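Local coordinates for protein EpsJ (Vibrio vulnificus, PDB 2RET) that forms a complex with the pseudopilin EpsI and, as a pseudopilin itself, probably helps build the pseudopilus of the type 2 secretion system, at residues V85-Y90 and V100-P105; A36-R41 and M67-G72. One frame throughout, in Å; residues are numbered along the deposited sequence. Where two conformers were deposited one is given.

In the fold
After helix 10-32 the chain runs through residues 36-41, forms strand 49-56 and returns along strand 64-74. Contact 2 closes this excursion by joining 36-41 to 67-72. The chain then turns into strand 79-93, folds back as strand 96-102, and contact 1 closes that hairpin by pairing 85-90 with 100-105. The two contacts follow in series, neither nested nor crossed. They meet because strands 64-74 and 79-93 are neighbours in one antiparallel sheet: Thr-86 N and Val-88 N probably donate to Arg-70 O and Phe-68 O of that neighbour. Pro-105, at the end of contact 1, touches Arg-38 and Thr-40 of contact 2.

Contact 1. Residues V85-Y90 and V100-P105; sequences VTKVGY and VWWRYP
Four backbone hydrogen bonds join strand 85-90 to strand 100-102. Lys-87 and Trp-102 exchange two of them, and the bond from Trp-102 N to Lys-87 O is short at 2.7 Å and almost straight (175°). Gly-89 and Val-100 exchange the other two. Between them lies the non-hydrogen-bonded pair Val-88 and Trp-101, where Val-88 CG1 touches Trp-101 CD1 at 3.7 Å.

On the face with Lys-87, the lysine chain leaves anti to the backbone N and bends at chi3 (77°). This lays Lys-87 CE 3.6 Å above the Trp-102 indole plane, toward the rim. Lys-87 NZ lies over the face of the Trp-102 five-membered ring, 4.9 Å from its centroid, a cation-pi contact. Lys-87 NZ also gives a hydrogen bond of 3.0 Å to Pro-105 O, arriving from above the carbonyl plane. Val-100 CG1 packs on the opposite indole face. On the other side of the sheet, water 1 lies in the plane of the Trp-101 ring, accepts from NE1 and also bonds Thr-86 OG1.

Past Trp-102 the chain turns, and Pro-105 CG comes to rest 3.9 Å from Val-85 CG1. Further out, Glu-84 forms a salt bridge with Arg-103, and Trp-101 packs on Val-26 of the second subunit. Consecutive strands 79-93 and 96-102, joined by a short turn and paired antiparallel, form a beta hairpin in the larger sheet of this pseudopilin.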
loop_
_atom_site.group_PDB
_atom_site.type_symbol
_atom_site.label_atom_id
_atom_site.label_comp_id
_atom_site.label_asym_id
_atom_site.label_seq_id
_atom_site.Cartn_x
_atom_site.Cartn_y
_atom_site.Cartn_z
ATOM N N VAL B 85 -2.562 10.641 11.948
ATOM C CA VAL B 85 -1.439 11.580 12.068
ATOM C C VAL B 85 -1.562 12.284 13.439
ATOM O O VAL B 85 -2.642 12.796 13.803
ATOM C CB VAL B 85 -1.399 12.612 10.891
ATOM C CG1 VAL B 85 -0.228 13.604 11.040
ATOM C CG2 VAL B 85 -1.326 11.906 9.514
ATOM N N THR B 86 -0.480 12.215 14.221
ATOM C CA THR B 86 -0.358 12.919 15.505
ATOM C C THR B 86 0.651 14.036 15.338
ATOM O O THR B 86 1.121 14.287 14.246
ATOM C CB THR B 86 0.091 11.968 16.638
ATOM O OG1 THR B 86 1.354 11.373 16.297
ATOM C CG2 THR B 86 -1.006 10.873 16.914
ATOM N N LYS B 87 0.967 14.757 16.397
ATOM C CA LYS B 87 1.904 15.882 16.278
ATOM C C LYS B 87 2.847 15.796 17.470
ATOM O O LYS B 87 2.416 15.444 18.569
ATOM C CB LYS B 87 1.117 17.196 16.221
ATOM C CG LYS B 87 1.931 18.468 16.125
ATOM C CD LYS B 87 1.070 19.661 15.907
ATOM C CE LYS B 87 0.368 20.140 17.151
ATOM N NZ LYS B 87 -0.576 21.225 16.778
ATOM N N VAL B 88 4.141 16.005 17.225
ATOM C CA VAL B 88 5.168 15.902 18.259
ATOM C C VAL B 88 6.157 17.104 18.156
ATOM O O VAL B 88 6.336 17.678 17.107
ATOM C CB VAL B 88 5.981 14.579 18.159
ATOM C CG1 VAL B 88 5.056 13.375 18.181
ATOM C CG2 VAL B 88 6.872 14.592 16.927
ATOM N N GLY B 89 6.772 17.475 19.259
ATOM C CA GLY B 89 7.897 18.394 19.216
ATOM C C GLY B 89 8.966 18.108 20.247
ATOM O O GLY B 89 8.797 17.292 21.108
ATOM N N TYR B 90 10.110 18.766 20.113
ATOM C CA TYR B 90 11.215 18.594 21.064
ATOM C C TYR B 90 11.687 19.995 21.461
ATOM O O TYR B 90 11.633 20.936 20.661
ATOM C CB TYR B 90 12.373 17.774 20.445
ATOM C CG TYR B 90 12.079 16.297 20.288
ATOM C CD1 TYR B 90 11.251 15.817 19.277
ATOM C CD2 TYR B 90 12.593 15.375 21.189
ATOM C CE1 TYR B 90 10.971 14.455 19.179
ATOM C CE2 TYR B 90 12.317 14.052 21.083
ATOM C CZ TYR B 90 11.514 13.593 20.082
ATOM O OH TYR B 90 11.289 12.247 20.022
ATOM N N VAL B 100 7.187 16.645 23.359
ATOM C CA VAL B 100 5.830 17.095 23.528
ATOM C C VAL B 100 4.984 16.432 22.467
ATOM O O VAL B 100 5.411 16.287 21.355
ATOM C CB VAL B 100 5.667 18.624 23.403
ATOM C CG1 VAL B 100 4.235 19.022 23.825
ATOM C CG2 VAL B 100 6.756 19.403 24.231
ATOM N N TRP B 101 3.779 16.047 22.830
ATOM C CA TRP B 101 2.964 15.175 21.985
ATOM C C TRP B 101 1.550 15.668 21.986
ATOM O O TRP B 101 1.005 15.966 23.050
ATOM C CB TRP B 101 2.978 13.755 22.549
ATOM C CG TRP B 101 2.217 12.774 21.731
ATOM C CD1 TRP B 101 2.680 12.054 20.676
ATOM C CD2 TRP B 101 0.844 12.386 21.907
ATOM N NE1 TRP B 101 1.692 11.221 20.190
ATOM C CE2 TRP B 101 0.551 11.421 20.919
ATOM C CE3 TRP B 101 -0.160 12.771 22.795
ATOM C CZ2 TRP B 101 -0.699 10.806 20.815
ATOM C CZ3 TRP B 101 -1.400 12.166 22.692
ATOM C CH2 TRP B 101 -1.658 11.188 21.709
ATOM N N TRP B 102 0.966 15.740 20.805
ATOM C CA TRP B 102 -0.436 16.040 20.645
ATOM C C TRP B 102 -1.113 14.971 19.816
ATOM O O TRP B 102 -0.593 14.530 18.807
ATOM C CB TRP B 102 -0.632 17.375 19.953
ATOM C CG TRP B 102 -0.131 18.573 20.700
ATOM C CD1 TRP B 102 -0.854 19.394 21.522
ATOM C CD2 TRP B 102 1.200 19.107 20.672
ATOM N NE1 TRP B 102 -0.065 20.411 21.988
ATOM C CE2 TRP B 102 1.202 20.260 21.487
ATOM C CE3 TRP B 102 2.390 18.719 20.039
ATOM C CZ2 TRP B 102 2.353 21.053 21.665
ATOM C CZ3 TRP B 102 3.519 19.495 20.216
ATOM C CH2 TRP B 102 3.502 20.635 21.035
ATOM N N ARG B 103 -2.309 14.588 20.246
ATOM C CA ARG B 103 -3.114 13.588 19.549
ATOM C C ARG B 103 -3.585 14.036 18.156
ATOM O O ARG B 103 -3.650 13.226 17.245
ATOM C CB ARG B 103 -4.313 13.214 20.438
ATOM C CG ARG B 103 -5.339 12.305 19.818
ATOM C CD ARG B 103 -4.835 10.901 19.561
ATOM N NE ARG B 103 -5.877 10.179 18.827
ATOM C CZ ARG B 103 -6.046 10.220 17.514
ATOM N NH1 ARG B 103 -5.211 10.909 16.759
ATOM N NH2 ARG B 103 -7.049 9.555 16.949
ATOM N N TYR B 104 -3.936 15.307 18.009
ATOM C CA TYR B 104 -4.379 15.871 16.729
ATOM C C TYR B 104 -3.392 16.903 16.219
ATOM O O TYR B 104 -2.927 17.731 17.002
ATOM C CB TYR B 104 -5.772 16.510 16.877
ATOM C CG TYR B 104 -6.774 15.501 17.373
ATOM C CD1 TYR B 104 -7.179 14.426 16.557
ATOM C CD2 TYR B 104 -7.262 15.555 18.676
ATOM C CE1 TYR B 104 -8.075 13.454 17.031
ATOM C CE2 TYR B 104 -8.148 14.570 19.159
ATOM C CZ TYR B 104 -8.557 13.537 18.319
ATOM O OH TYR B 104 -9.434 12.575 18.794
ATOM N N PRO B 105 -3.101 16.903 14.908
ATOM C CA PRO B 105 -2.190 17.923 14.371
ATOM C C PRO B 105 -2.747 19.347 14.412
ATOM O O PRO B 105 -1.976 20.304 14.350
ATOM C CB PRO B 105 -1.988 17.498 12.904
ATOM C CG PRO B 105 -2.622 16.165 12.757
ATOM C CD PRO B 105 -3.648 16.045 13.841
HETATM O O HOH W 1 2.537 9.524 17.863
#

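Contact 2. Residues A36-R41 and M67-G72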
loop_
_atom_site.group_PDB
_atom_site.type_symbol
_atom_site.label_atom_id
_atom_site.label_comp_id
_atom_site.label_asym_id
_atom_site.label_seq_id
_atom_site.Cartn_x
_atom_site.Cartn_y
_atom_site.Cartn_z
ATOM N N ALA B 36 5.463 13.005 8.888
ATOM C CA ALA B 36 4.383 12.982 7.918
ATOM C C ALA B 36 4.331 14.281 7.083
ATOM O O ALA B 36 4.588 15.382 7.575
ATOM C CB ALA B 36 3.042 12.694 8.618
ATOM N N LEU B 37 4.024 14.104 5.803
ATOM C CA LEU B 37 3.779 15.164 4.843
ATOM C C LEU B 37 2.405 15.765 5.126
ATOM O O LEU B 37 1.435 15.525 4.423
ATOM C CB LEU B 37 3.890 14.595 3.413
ATOM C CG LEU B 37 4.102 15.583 2.258
ATOM C CD1 LEU B 37 5.340 16.413 2.488
ATOM C CD2 LEU B 37 4.169 14.804 0.915
ATOM N N ARG B 38 2.347 16.561 6.190
ATOM C CA ARG B 38 1.101 17.123 6.715
ATOM C C ARG B 38 1.463 18.440 7.390
ATOM O O ARG B 38 2.242 18.463 8.336
ATOM C CB ARG B 38 0.429 16.116 7.681
ATOM C CG ARG B 38 -0.620 16.651 8.685
ATOM C CD ARG B 38 -1.781 17.366 8.020
ATOM N NE ARG B 38 -3.092 17.146 8.662
ATOM C CZ ARG B 38 -3.723 17.995 9.479
ATOM N NH1 ARG B 38 -3.176 19.153 9.828
ATOM N NH2 ARG B 38 -4.923 17.676 9.963
ATOM N N GLN B 39 0.937 19.536 6.863
ATOM C CA GLN B 39 1.202 20.861 7.428
ATOM C C GLN B 39 0.461 21.057 8.756
ATOM O O GLN B 39 -0.663 20.573 8.929
ATOM C CB GLN B 39 0.780 21.950 6.455
ATOM C CG GLN B 39 1.752 22.151 5.320
ATOM C CD GLN B 39 1.216 23.092 4.268
ATOM O OE1 GLN B 39 0.022 23.294 4.172
ATOM N NE2 GLN B 39 2.101 23.664 3.470
ATOM N N THR B 40 1.108 21.769 9.681
ATOM C CA THR B 40 0.565 22.041 11.008
ATOM C C THR B 40 0.633 23.559 11.259
ATOM O O THR B 40 1.484 24.251 10.698
ATOM C CB THR B 40 1.312 21.205 12.088
ATOM O OG1 THR B 40 2.705 21.097 11.764
ATOM C CG2 THR B 40 0.769 19.794 12.116
ATOM N N ARG B 41 -0.279 24.085 12.072
ATOM C CA ARG B 41 -0.372 25.534 12.275
ATOM C C ARG B 41 0.731 26.050 13.185
ATOM O O ARG B 41 1.091 25.393 14.164
ATOM C CB ARG B 41 -1.730 25.933 12.860
ATOM C CG ARG B 41 -2.899 25.429 12.058
ATOM C CD ARG B 41 -4.190 26.157 12.399
ATOM N NE ARG B 41 -5.382 25.375 12.046
ATOM C CZ ARG B 41 -5.827 25.148 10.801
ATOM N NH1 ARG B 41 -5.182 25.628 9.732
ATOM N NH2 ARG B 41 -6.930 24.419 10.620
HETATM N N MSE B 67 8.983 21.107 15.705
HETATM C CA MSE B 67 7.645 20.563 15.746
HETATM C C MSE B 67 7.264 20.091 14.377
HETATM O O MSE B 67 7.524 20.778 13.389
HETATM C CB MSE B 67 6.620 21.586 16.265
HETATM C CG MSE B 67 5.242 20.935 16.595
HETATM SE SE MSE B 67 3.879 22.209 17.197
HETATM C CE MSE B 67 3.606 23.313 15.586
ATOM N N PHE B 68 6.590 18.940 14.347
ATOM C CA PHE B 68 6.159 18.301 13.108
ATOM C C PHE B 68 5.002 17.289 13.312
ATOM O O PHE B 68 4.747 16.809 14.424
ATOM C CB PHE B 68 7.368 17.637 12.399
ATOM C CG PHE B 68 8.143 16.651 13.262
ATOM C CD1 PHE B 68 9.283 17.056 13.961
ATOM C CD2 PHE B 68 7.759 15.313 13.347
ATOM C CE1 PHE B 68 10.007 16.157 14.740
ATOM C CE2 PHE B 68 8.471 14.404 14.113
ATOM C CZ PHE B 68 9.585 14.809 14.813
ATOM N N ALA B 69 4.303 16.977 12.221
ATOM C CA ALA B 69 3.281 15.904 12.203
ATOM C C ALA B 69 3.977 14.566 12.059
ATOM O O ALA B 69 4.997 14.473 11.426
ATOM C CB ALA B 69 2.289 16.147 11.058
ATOM N N ARG B 70 3.466 13.514 12.687
ATOM C CA ARG B 70 4.018 12.207 12.457
ATOM C C ARG B 70 2.913 11.154 12.291
ATOM O O ARG B 70 1.797 11.346 12.812
ATOM C CB ARG B 70 5.023 11.832 13.576
ATOM C CG ARG B 70 4.460 11.701 14.982
ATOM C CD ARG B 70 5.272 10.732 15.808
ATOM N NE ARG B 70 4.991 9.379 15.429
ATOM C CZ ARG B 70 5.197 8.279 16.164
ATOM N NH1 ARG B 70 5.764 8.291 17.363
ATOM N NH2 ARG B 70 4.858 7.121 15.649
ATOM N N LEU B 71 3.223 10.074 11.552
ATOM C CA LEU B 71 2.384 8.876 11.543
ATOM C C LEU B 71 2.341 8.297 12.957
ATOM O O LEU B 71 3.353 7.858 13.479
ATOM C CB LEU B 71 2.871 7.805 10.518
ATOM C CG LEU B 71 2.034 6.493 10.474
ATOM C CD1 LEU B 71 0.504 6.701 10.266
ATOM C CD2 LEU B 71 2.568 5.482 9.418
ATOM N N GLY B 72 1.187 8.360 13.599
ATOM C CA GLY B 72 0.992 7.765 14.921
ATOM C C GLY B 72 0.724 6.269 14.863
ATOM O O GLY B 72 1.332 5.498 15.599
HETATM O O HOH W 2 5.630 17.335 9.303
HETATM O O HOH W 3 3.896 19.509 10.358
#
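Thr-40 has its OG1 in the crowded position between the backbone N and the carbonyl carbon (chi1 37°), and its CG2 lies anti to the carbonyl carbon. CG2 thereby reaches Ala-69 CB at 4.1 Å. Arg-38 CG is anti to its backbone N and meets Ala-69 CB at 3.8 Å. The Arg-38 chain then bends at chi2 and chi3 and leads away, so that NH1 bonds Gln-39 O and forms a salt bridge with Asp-106.

Ala-69 CB thus packs against Arg-38 and Thr-40. One direct hydrogen bond links the segments, from Ala-36 N to Ala-69 O at 3.0 Å. It is fairly straight at the hydrogen (166°), but the donor sits above the carbonyl plane. Leu-37 centres an inverse gamma turn between helix 10-32 and strand 40-41, outermost in the antiparallel sheet within this chain. That strand pairs with 49-56, which itself lies next to 64-74.

Water 2 and water 3 share the one N-H of Ala-69, each 3.2 Å from Ala-69 N; water 2 also bonds Ala-36 O, and water 3 bonds Arg-38 O and Thr-40 OG1, which is also hydrogen-bonded to His-53 NE2. At the far end, the selenomethionine Met-67 bends at chi3 (66°), and its CE comes 3.6 Å from Arg-41 O. Facing the helix, Arg-70 grips Leu-71 O side-on with NE and NH2, while its NH1 forms a salt bridge with Asp-31.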